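Side-chain contacts in RTX toxin RtxA (Vibrio vulnificus MO6-24/O, PDB 6IMP), which contributes to virulence as a toxin whose alpha/beta hydrolase-fold domain, the part in this structure, is probably a hydrolytic effector: residues R34-E39 and G227-A232; L58-A61 and G65-Q68; P251-T256 and A299-S304. All coordinates share one frame; numbering follows the deposited sequence.

Contact 1: R34-E39 and G227-A232; sequences RFLNNE and GAIAKA
Ile229 carries the whole contact from its side: both of its branches leave helix 224-232 and touch Phe35 and Leu36 on helix 31-41. The setting is an alpha/beta hydrolase fold. Helix 224-232 belongs to the connection between strand 200-204 and strand 252-256, the place where many members of the family carry their cap or lid helices. Helix 31-41 comes from the chain's N-terminal region, so two elements far apart in sequence meet here. Along 227-232, Gly227 comes first and gives its carbonyl O to Lys231 N at 2.9 Å, part of the helical bonding around Ile229. At Ile229 itself the CB bond points toward helix 31-41. Its first torsion (-69°) sets CG1 beside the backbone N and CG2 anti to it, and this fork gives the residue two separate partners. The longer branch ends in CD1, which meets Phe35 at the ring edge and in the ring plane, 4.0 Å from CE2. The two side chains arrive from opposite directions. Phe35 has CG anti to its own N (chi1 151°), which carries the ring toward helix 224-232, and only its far end takes part. The shorter branch serves Leu36, whose side chain slides past that of Ile229 in the opposite sense. The contact is apolar and small, with 119 Å² buried in all and the nearest CA atoms, those of Leu36 and Ile229, 8.8 Å apart. All three residues also touch a neighbouring molecule in the crystal, so lattice packing may influence their poses. Leu36 CD1 rests 4.1 Å from Ile229 CG2, while Phe35 CZ lies 3.8 Å from Ile229 CD1.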
ATOM      1  N   ARG A  34      19.502  -5.788  -9.819  1.00 78.84           N
ATOM      2  CA  ARG A  34      18.772  -5.097 -10.905  1.00 87.81           C
ATOM      3  C   ARG A  34      17.698  -6.004 -11.544  1.00 86.09           C
ATOM      4  O   ARG A  34      16.558  -5.583 -11.735  1.00 88.23           O
ATOM      5  CB  ARG A  34      19.735  -4.561 -11.987  1.00 97.46           C
ATOM      6  CG  ARG A  34      20.360  -3.198 -11.669  1.00108.50           C
ATOM      7  CD  ARG A  34      20.991  -2.546 -12.903  1.00120.43           C
ATOM      8  NE  ARG A  34      22.142  -3.302 -13.407  1.00130.51           N
ATOM      9  CZ  ARG A  34      22.791  -3.047 -14.547  1.00129.21           C
ATOM     10  NH1 ARG A  34      23.818  -3.811 -14.902  1.00121.71           N
ATOM     11  NH2 ARG A  34      22.420  -2.040 -15.337  1.00131.32           N
ATOM     12  N   PHE A  35      18.075  -7.238 -11.876  1.00 84.79           N
ATOM     13  CA  PHE A  35      17.109  -8.261 -12.325  1.00 84.54           C
ATOM     14  C   PHE A  35      15.992  -8.449 -11.297  1.00 84.92           C
ATOM     15  O   PHE A  35      14.811  -8.339 -11.618  1.00 81.66           O
ATOM     16  CB  PHE A  35      17.821  -9.610 -12.614  1.00 83.12           C
ATOM     17  CG  PHE A  35      16.956 -10.840 -12.402  1.00 68.98           C
ATOM     18  CD1 PHE A  35      15.783 -11.007 -13.107  1.00 66.26           C
ATOM     19  CD2 PHE A  35      17.363 -11.845 -11.558  1.00 62.24           C
ATOM     20  CE1 PHE A  35      14.994 -12.124 -12.923  1.00 65.10           C
ATOM     21  CE2 PHE A  35      16.591 -12.975 -11.382  1.00 66.94           C
ATOM     22  CZ  PHE A  35      15.396 -13.109 -12.058  1.00 65.13           C
ATOM     23  N   LEU A  36      16.375  -8.734 -10.062  1.00 84.41           N
ATOM     24  CA  LEU A  36      15.403  -9.011  -9.021  1.00 83.80           C
ATOM     25  C   LEU A  36      14.442  -7.848  -8.828  1.00 80.04           C
ATOM     26  O   LEU A  36      13.227  -8.034  -8.867  1.00 93.80           O
ATOM     27  CB  LEU A  36      16.096  -9.331  -7.697  1.00 94.50           C
ATOM     28  CG  LEU A  36      15.252 -10.206  -6.771  1.00103.93           C
ATOM     29  CD1 LEU A  36      15.248 -11.644  -7.275  1.00104.41           C
ATOM     30  CD2 LEU A  36      15.743 -10.128  -5.329  1.00106.66           C
ATOM     31  N   ASN A  37      14.981  -6.647  -8.656  1.00 71.45           N
ATOM     32  CA  ASN A  37      14.164  -5.499  -8.248  1.00 70.64           C
ATOM     33  C   ASN A  37      13.106  -5.163  -9.300  1.00 76.65           C
ATOM     34  O   ASN A  37      11.946  -4.889  -8.956  1.00 79.79           O
ATOM     35  CB  ASN A  37      15.040  -4.281  -7.936  1.00 65.16           C
ATOM     36  CG  ASN A  37      15.687  -4.364  -6.556  1.00 67.18           C
ATOM     37  OD1 ASN A  37      15.362  -5.236  -5.746  1.00 67.37           O
ATOM     38  ND2 ASN A  37      16.600  -3.450  -6.285  1.00 68.27           N
ATOM     39  N   ASN A  38      13.510  -5.214 -10.569  1.00 70.45           N
ATOM     40  CA  ASN A  38      12.583  -5.163 -11.707  1.00 74.10           C
ATOM     41  C   ASN A  38      11.423  -6.155 -11.579  1.00 74.78           C
ATOM     42  O   ASN A  38      10.260  -5.821 -11.839  1.00 66.23           O
ATOM     43  CB  ASN A  38      13.335  -5.497 -12.996  1.00 78.20           C
ATOM     44  CG  ASN A  38      14.077  -4.316 -13.576  1.00 77.64           C
ATOM     45  OD1 ASN A  38      14.132  -3.234 -12.984  1.00 80.98           O
ATOM     46  ND2 ASN A  38      14.662  -4.523 -14.753  1.00 78.04           N
ATOM     47  N   GLU A  39      11.756  -7.393 -11.247  1.00 81.63           N
ATOM     48  CA  GLU A  39      10.743  -8.448 -11.107  1.00 95.84           C
ATOM     49  C   GLU A  39       9.810  -8.125  -9.944  1.00 80.88           C
ATOM     50  O   GLU A  39       8.605  -7.998 -10.131  1.00 80.38           O
ATOM     51  CB  GLU A  39      11.403  -9.837 -10.932  1.00107.92           C
ATOM     52  CG  GLU A  39      10.519 -10.935 -10.313  1.00115.50           C
ATOM     53  CD  GLU A  39       9.577 -11.633 -11.293  1.00119.67           C
ATOM     54  OE1 GLU A  39       9.505 -11.236 -12.484  1.00122.40           O
ATOM     55  OE2 GLU A  39       8.889 -12.588 -10.852  1.00106.44           O
ATOM     56  N   GLY A 227      11.203 -21.554  -9.350  1.00100.51           N
ATOM     57  CA  GLY A 227      11.040 -22.170  -8.047  1.00100.56           C
ATOM     58  C   GLY A 227      12.132 -21.758  -7.087  1.00102.49           C
ATOM     59  O   GLY A 227      11.911 -21.707  -5.875  1.00104.51           O
ATOM     60  N   ALA A 228      13.312 -21.467  -7.632  1.00 96.21           N
ATOM     61  CA  ALA A 228      14.475 -21.108  -6.827  1.00 95.64           C
ATOM     62  C   ALA A 228      14.305 -19.701  -6.286  1.00 94.50           C
ATOM     63  O   ALA A 228      14.489 -19.445  -5.091  1.00 82.71           O
ATOM     64  CB  ALA A 228      15.743 -21.196  -7.663  1.00 96.84           C
ATOM     65  N   ILE A 229      13.954 -18.788  -7.179  1.00 91.03           N
ATOM     66  CA  ILE A 229      13.752 -17.407  -6.801  1.00 82.69           C
ATOM     67  C   ILE A 229      12.534 -17.283  -5.894  1.00 77.20           C
ATOM     68  O   ILE A 229      12.573 -16.566  -4.886  1.00 79.21           O
ATOM     69  CB  ILE A 229      13.605 -16.520  -8.041  1.00 80.75           C
ATOM     70  CG1 ILE A 229      14.954 -16.437  -8.764  1.00 78.56           C
ATOM     71  CG2 ILE A 229      13.112 -15.130  -7.652  1.00 79.07           C
ATOM     72  CD1 ILE A 229      14.832 -16.399 -10.271  1.00 79.28           C
ATOM     73  N   ALA A 230      11.468 -18.000  -6.232  1.00 67.28           N
ATOM     74  CA  ALA A 230      10.293 -18.048  -5.374  1.00 76.15           C
ATOM     75  C   ALA A 230      10.665 -18.514  -3.970  1.00 83.48           C
ATOM     76  O   ALA A 230      10.274 -17.893  -2.988  1.00 86.19           O
ATOM     77  CB  ALA A 230       9.229 -18.942  -5.967  1.00 79.82           C
ATOM     78  N   LYS A 231      11.450 -19.587  -3.885  1.00 93.49           N
ATOM     79  CA  LYS A 231      11.939 -20.094  -2.594  1.00 99.04           C
ATOM     80  C   LYS A 231      12.892 -19.109  -1.930  1.00 91.34           C
ATOM     81  O   LYS A 231      12.810 -18.879  -0.719  1.00 90.13           O
ATOM     82  CB  LYS A 231      12.643 -21.452  -2.752  1.00114.57           C
ATOM     83  CG  LYS A 231      11.729 -22.666  -2.604  1.00130.19           C
ATOM     84  CD  LYS A 231      11.877 -23.347  -1.242  1.00138.06           C
ATOM     85  CE  LYS A 231      11.040 -24.617  -1.147  1.00138.18           C
ATOM     86  NZ  LYS A 231       9.591 -24.317  -0.989  1.00145.09           N
ATOM     87  N   ALA A 232      13.768 -18.498  -2.724  1.00 88.63           N
ATOM     88  CA  ALA A 232      14.845 -17.655  -2.179  1.00 88.69           C
ATOM     89  C   ALA A 232      14.307 -16.497  -1.356  1.00 84.10           C
ATOM     90  O   ALA A 232      15.051 -15.869  -0.607  1.00 81.41           O
ATOM     91  CB  ALA A 232      15.741 -17.130  -3.293  1.00 84.53           C
TER

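Contact 2: L58-A61 and G65-Q68; sequences LDHA and GESQ
The backbone carbonyl of Ala61, near the end of helix 52-63, accepts two N-H groups from the chain that turns back past it, those of Glu66 and Ser67. The Glu66 N to Ala61 O bond is 2.8 Å long, and its donor lies nearer the outward direction of the carbonyl (C=O...N angle 158°), yet its N-H is the more bent of the two at the hydrogen, 138°. Ser67 N, at 3.2 Å from Ala61 O, comes instead from above the carbonyl plane, well away from a lone pair, though its own N-H points fairly straight at the oxygen. The one oxygen thus accepts two bonds, from different directions. The turn is a Schellman motif: Gly65 is the first residue to leave helical geometry, with a positive phi of 66° that glycine takes easily, and the Glu66 bond is one of the two that reach back into the last turn. It ends the helix and launches strand 67-73, at the edge of the mixed sheet of the alpha/beta hydrolase fold. Beside this backbone grip, the methyl of Ala61 packs on Ser67, with CB 3.9 Å from Ser67 CB and 3.7 Å from Ser67 OG. That hydroxyl is hydrogen-bonded to ND1 of His84 on the adjoining strand 78-84. The Glu66 side chain also heads toward the helix: its CB is 3.4 Å from Ala61 O, and the chain, extended beyond CG, sets OE1 alongside the last turn. The His60 ring stands obliquely near the same carboxylate, with CD2 4.4 Å from Glu66 OE1. If His60 is protonated, any attraction would probably be modest, its NE2 being 5.1 Å from Glu66 OE1. Gln85 holds the outgoing chain, its NE2 bonding to both Glu66 O and Gln68 OE1.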
ATOM      1  N   LEU A  58      -4.771  15.903 -11.428  1.00 96.12           N
ATOM      2  CA  LEU A  58      -4.146  16.248 -10.143  1.00 95.37           C
ATOM      3  C   LEU A  58      -3.812  17.722 -10.029  1.00 90.72           C
ATOM      4  O   LEU A  58      -3.869  18.282  -8.941  1.00 94.65           O
ATOM      5  CB  LEU A  58      -2.853  15.451  -9.945  1.00102.23           C
ATOM      6  CG  LEU A  58      -2.997  14.000  -9.492  1.00101.44           C
ATOM      7  CD1 LEU A  58      -1.740  13.226  -9.848  1.00100.40           C
ATOM      8  CD2 LEU A  58      -3.277  13.916  -7.999  1.00 93.90           C
ATOM      9  N   ASP A  59      -3.355  18.313 -11.130  1.00100.73           N
ATOM     10  CA  ASP A  59      -3.124  19.759 -11.204  1.00103.76           C
ATOM     11  C   ASP A  59      -4.423  20.491 -10.921  1.00107.51           C
ATOM     12  O   ASP A  59      -4.480  21.385 -10.069  1.00 88.63           O
ATOM     13  CB  ASP A  59      -2.626  20.155 -12.599  1.00105.69           C
ATOM     14  CG  ASP A  59      -1.204  19.723 -12.858  1.00105.15           C
ATOM     15  OD1 ASP A  59      -0.508  19.343 -11.891  1.00110.08           O
ATOM     16  OD2 ASP A  59      -0.779  19.766 -14.033  1.00101.30           O
ATOM     17  N   HIS A  60      -5.470  20.101 -11.641  1.00104.00           N
ATOM     18  CA  HIS A  60      -6.800  20.606 -11.366  1.00106.95           C
ATOM     19  C   HIS A  60      -7.111  20.490  -9.866  1.00 96.20           C
ATOM     20  O   HIS A  60      -7.389  21.488  -9.218  1.00 95.23           O
ATOM     21  CB  HIS A  60      -7.851  19.882 -12.216  1.00123.14           C
ATOM     22  CG  HIS A  60      -9.160  20.611 -12.307  1.00143.65           C
ATOM     23  ND1 HIS A  60      -9.367  21.673 -13.168  1.00143.77           N
ATOM     24  CD2 HIS A  60     -10.328  20.433 -11.644  1.00150.65           C
ATOM     25  CE1 HIS A  60     -10.603  22.118 -13.026  1.00145.99           C
ATOM     26  NE2 HIS A  60     -11.208  21.382 -12.109  1.00152.62           N
ATOM     27  N   ALA A  61      -6.975  19.298  -9.300  1.00 95.99           N
ATOM     28  CA  ALA A  61      -7.321  19.093  -7.890  1.00102.28           C
ATOM     29  C   ALA A  61      -6.676  20.136  -6.969  1.00102.89           C
ATOM     30  O   ALA A  61      -7.354  20.704  -6.112  1.00 97.23           O
ATOM     31  CB  ALA A  61      -6.953  17.688  -7.442  1.00107.77           C
ATOM     32  N   GLY A  65      -8.279  23.517  -4.700  1.00106.79           N
ATOM     33  CA  GLY A  65      -8.074  23.255  -3.269  1.00103.09           C
ATOM     34  C   GLY A  65      -8.738  21.965  -2.811  1.00100.84           C
ATOM     35  O   GLY A  65      -9.128  21.833  -1.643  1.00 92.30           O
ATOM     36  N   GLU A  66      -8.891  21.026  -3.748  1.00110.79           N
ATOM     37  CA  GLU A  66      -9.369  19.671  -3.452  1.00120.25           C
ATOM     38  C   GLU A  66      -8.233  18.818  -2.860  1.00122.05           C
ATOM     39  O   GLU A  66      -8.450  18.024  -1.944  1.00116.84           O
ATOM     40  CB  GLU A  66      -9.926  19.002  -4.725  1.00115.82           C
ATOM     41  CG  GLU A  66     -11.292  19.511  -5.173  1.00115.54           C
ATOM     42  CD  GLU A  66     -11.771  18.865  -6.474  1.00126.70           C
ATOM     43  OE1 GLU A  66     -11.159  19.121  -7.539  1.00122.56           O
ATOM     44  OE2 GLU A  66     -12.772  18.112  -6.438  1.00123.23           O
ATOM     45  N   SER A  67      -7.024  18.990  -3.388  1.00117.17           N
ATOM     46  CA  SER A  67      -5.864  18.230  -2.927  1.00113.07           C
ATOM     47  C   SER A  67      -4.614  19.115  -2.892  1.00112.34           C
ATOM     48  O   SER A  67      -4.508  20.066  -3.654  1.00108.94           O
ATOM     49  CB  SER A  67      -5.635  17.026  -3.843  1.00114.29           C
ATOM     50  OG  SER A  67      -6.841  16.309  -4.057  1.00115.67           O
ATOM     51  N   GLN A  68      -3.692  18.817  -1.978  1.00107.90           N
ATOM     52  CA  GLN A  68      -2.380  19.475  -1.953  1.00104.35           C
ATOM     53  C   GLN A  68      -1.242  18.463  -2.077  1.00102.18           C
ATOM     54  O   GLN A  68      -1.279  17.402  -1.455  1.00100.54           O
ATOM     55  CB  GLN A  68      -2.202  20.310  -0.675  1.00106.10           C
ATOM     56  CG  GLN A  68      -2.316  19.536   0.635  1.00105.37           C
ATOM     57  CD  GLN A  68      -3.605  19.822   1.384  1.00110.09           C
ATOM     58  OE1 GLN A  68      -4.674  19.953   0.786  1.00105.15           O
ATOM     59  NE2 GLN A  68      -3.512  19.901   2.705  1.00118.52           N
TER

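Contact 3: P251-T256 and A299-S304; sequences PILLLT and ADQIVS
Leu253 on strand 252-256 packs its two methyls against Ile302 and Gln301, joining a strand of the central alpha/beta hydrolase sheet to helix 291-302, the last helix in the model. Its CD2 does most of the work, lying 3.7 Å from Ile302 CG1 and 4.0 Å from Ile302 CA. The two side chains cross at about a right angle, so the leucine tip seats against the root of the isoleucine. The CG of Leu253 stands anti to its N (chi1 -176°), which sends the fork out from the sheet to the helix. The other methyl, CD1, faces the amide end of Gln301, 4.0 Å from NE2; the bend at chi2 of Gln301 brings that amide to the leucine methyl, the two side chains crossing at a slant, and its CG adds an apolar touch on CD2. Next out, Leu202 on the neighbouring strand 200-204 touches both Leu253 and Ile302, and Met295, about two turns earlier on the helix, also touches Ile302. Backbone hydrogen bonds between Leu253 and Leu203 fix the strand in the sheet. At the far end of the helix, Ser304 OG donates to Asp300 O at 2.9 Å, tilted 30° from the carbonyl plane.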
ATOM      1  N   PRO A 251     -10.241  -4.925  13.249  1.00 95.66           N
ATOM      2  CA  PRO A 251     -10.965  -5.040  11.988  1.00 89.87           C
ATOM      3  C   PRO A 251     -10.059  -5.170  10.759  1.00 86.52           C
ATOM      4  O   PRO A 251      -9.315  -4.243  10.415  1.00 85.14           O
ATOM      5  CB  PRO A 251     -11.800  -3.746  11.930  1.00 89.03           C
ATOM      6  CG  PRO A 251     -11.320  -2.889  13.046  1.00 92.40           C
ATOM      7  CD  PRO A 251     -10.756  -3.813  14.064  1.00 94.46           C
ATOM      8  N   ILE A 252     -10.135  -6.335  10.127  1.00 79.10           N
ATOM      9  CA  ILE A 252      -9.460  -6.604   8.863  1.00 78.91           C
ATOM     10  C   ILE A 252     -10.491  -6.983   7.791  1.00 76.88           C
ATOM     11  O   ILE A 252     -10.885  -8.141   7.691  1.00 82.65           O
ATOM     12  CB  ILE A 252      -8.445  -7.764   9.031  1.00 76.52           C
ATOM     13  CG1 ILE A 252      -7.418  -7.393  10.102  1.00 75.94           C
ATOM     14  CG2 ILE A 252      -7.761  -8.112   7.700  1.00 72.64           C
ATOM     15  CD1 ILE A 252      -6.540  -8.546  10.540  1.00 85.05           C
ATOM     16  N   LEU A 253     -10.927  -6.020   6.990  1.00 76.94           N
ATOM     17  CA  LEU A 253     -11.640  -6.360   5.760  1.00 75.32           C
ATOM     18  C   LEU A 253     -10.641  -6.932   4.774  1.00 73.84           C
ATOM     19  O   LEU A 253      -9.504  -6.483   4.699  1.00 88.81           O
ATOM     20  CB  LEU A 253     -12.347  -5.148   5.147  1.00 79.14           C
ATOM     21  CG  LEU A 253     -13.205  -5.426   3.885  1.00 81.75           C
ATOM     22  CD1 LEU A 253     -14.313  -6.436   4.149  1.00 83.38           C
ATOM     23  CD2 LEU A 253     -13.805  -4.143   3.328  1.00 75.54           C
ATOM     24  N   LEU A 254     -11.068  -7.927   4.022  1.00 73.58           N
ATOM     25  CA  LEU A 254     -10.201  -8.553   3.049  1.00 77.78           C
ATOM     26  C   LEU A 254     -10.976  -8.834   1.757  1.00 80.74           C
ATOM     27  O   LEU A 254     -11.784  -9.764   1.686  1.00 80.29           O
ATOM     28  CB  LEU A 254      -9.606  -9.833   3.639  1.00 78.03           C
ATOM     29  CG  LEU A 254      -8.845 -10.779   2.697  1.00 80.48           C
ATOM     30  CD1 LEU A 254      -7.649 -10.094   2.057  1.00 77.62           C
ATOM     31  CD2 LEU A 254      -8.403 -12.021   3.459  1.00 87.19           C
ATOM     32  N   LEU A 255     -10.723  -8.022   0.737  1.00 76.06           N
ATOM     33  CA  LEU A 255     -11.348  -8.219  -0.563  1.00 73.08           C
ATOM     34  C   LEU A 255     -10.332  -8.741  -1.560  1.00 67.60           C
ATOM     35  O   LEU A 255      -9.345  -8.077  -1.853  1.00 73.35           O
ATOM     36  CB  LEU A 255     -11.958  -6.910  -1.051  1.00 73.11           C
ATOM     37  CG  LEU A 255     -12.818  -6.154  -0.024  1.00 69.41           C
ATOM     38  CD1 LEU A 255     -13.563  -5.027  -0.710  1.00 73.78           C
ATOM     39  CD2 LEU A 255     -13.810  -7.052   0.684  1.00 63.03           C
ATOM     40  N   THR A 256     -10.574  -9.939  -2.067  1.00 66.85           N
ATOM     41  CA  THR A 256      -9.655 -10.573  -3.008  1.00 77.68           C
ATOM     42  C   THR A 256     -10.185 -10.545  -4.432  1.00 75.25           C
ATOM     43  O   THR A 256     -11.386 -10.511  -4.645  1.00 76.67           O
ATOM     44  CB  THR A 256      -9.403 -12.038  -2.633  1.00 85.30           C
ATOM     45  OG1 THR A 256     -10.587 -12.809  -2.865  1.00 89.64           O
ATOM     46  CG2 THR A 256      -9.016 -12.149  -1.180  1.00 92.82           C
ATOM     47  N   ALA A 299     -17.010   0.401  -1.947  1.00 69.08           N
ATOM     48  CA  ALA A 299     -16.715   1.645  -1.203  1.00 77.79           C
ATOM     49  C   ALA A 299     -17.545   1.805   0.081  1.00 87.54           C
ATOM     50  O   ALA A 299     -17.028   2.273   1.104  1.00 96.28           O
ATOM     51  CB  ALA A 299     -16.902   2.869  -2.091  1.00 69.72           C
ATOM     52  N   ASP A 300     -18.826   1.431   0.012  1.00 92.73           N
ATOM     53  CA  ASP A 300     -19.746   1.595   1.141  1.00 91.59           C
ATOM     54  C   ASP A 300     -19.438   0.609   2.266  1.00 93.96           C
ATOM     55  O   ASP A 300     -19.334   1.009   3.431  1.00 93.25           O
ATOM     56  CB  ASP A 300     -21.216   1.478   0.686  1.00 95.97           C
ATOM     57  CG  ASP A 300     -21.787   2.811   0.154  1.00 98.56           C
ATOM     58  OD1 ASP A 300     -21.283   3.889   0.540  1.00101.67           O
ATOM     59  OD2 ASP A 300     -22.765   2.782  -0.624  1.00 91.81           O
ATOM     60  N   GLN A 301     -19.276  -0.667   1.922  1.00 99.41           N
ATOM     61  CA  GLN A 301     -18.871  -1.675   2.917  1.00104.62           C
ATOM     62  C   GLN A 301     -17.564  -1.285   3.615  1.00104.91           C
ATOM     63  O   GLN A 301     -17.430  -1.446   4.836  1.00109.69           O
ATOM     64  CB  GLN A 301     -18.722  -3.064   2.283  1.00105.30           C
ATOM     65  CG  GLN A 301     -17.929  -4.042   3.153  1.00 98.46           C
ATOM     66  CD  GLN A 301     -18.357  -5.484   2.992  1.00 99.84           C
ATOM     67  OE1 GLN A 301     -18.727  -5.923   1.899  1.00 94.99           O
ATOM     68  NE2 GLN A 301     -18.279  -6.242   4.085  1.00 92.83           N
ATOM     69  N   ILE A 302     -16.612  -0.771   2.836  1.00 98.62           N
ATOM     70  CA  ILE A 302     -15.289  -0.404   3.356  1.00 93.83           C
ATOM     71  C   ILE A 302     -15.406   0.591   4.508  1.00 87.04           C
ATOM     72  O   ILE A 302     -14.785   0.408   5.551  1.00 83.20           O
ATOM     73  CB  ILE A 302     -14.367   0.160   2.245  1.00 89.30           C
ATOM     74  CG1 ILE A 302     -13.810  -0.982   1.385  1.00 90.23           C
ATOM     75  CG2 ILE A 302     -13.205   0.938   2.841  1.00 83.26           C
ATOM     76  CD1 ILE A 302     -13.185  -0.527   0.078  1.00 92.77           C
ATOM     77  N   VAL A 303     -16.192   1.629   4.316  1.00 82.01           N
ATOM     78  CA  VAL A 303     -16.341   2.618   5.350  1.00 85.80           C
ATOM     79  C   VAL A 303     -17.165   2.099   6.489  1.00 91.81           C
ATOM     80  O   VAL A 303     -17.353   2.771   7.475  1.00 95.30           O
ATOM     81  CB  VAL A 303     -16.991   3.883   4.820  1.00 88.25           C
ATOM     82  CG1 VAL A 303     -17.011   4.934   5.898  1.00 88.25           C
ATOM     83  CG2 VAL A 303     -16.214   4.397   3.636  1.00 89.84           C
ATOM     84  N   SER A 304     -17.633   0.869   6.383  1.00 98.36           N
ATOM     85  CA  SER A 304     -18.430   0.305   7.450  1.00 96.78           C
ATOM     86  C   SER A 304     -17.600  -0.515   8.418  1.00102.15           C
ATOM     87  O   SER A 304     -18.119  -1.146   9.313  1.00111.55           O
ATOM     88  CB  SER A 304     -19.582  -0.476   6.876  1.00102.03           C
ATOM     89  OG  SER A 304     -20.376   0.401   6.110  1.00100.71           O
TER

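Contacts 2 and 3 both reach the same sheet, contact 2 at its outer strand 67-73 and contact 3 at the inner strand 252-256, yet their centres lie 26 Å apart. Contact 1 has no strand: it joins two helices at the surface, lies on the opposite side of the chain's centre from both others, and is the smallest in buried area. In contacts 2 and 3 two and one of the touching residues are buried, whereas in contact 1 none is. Contact 2, a local turn, relies on backbone hydrogen bonds, while contacts 1 and 3, between distant segments, rely on mostly apolar side-chain packing, an aromatic ring edge in contact 1 and a glutamine amide in contact 3.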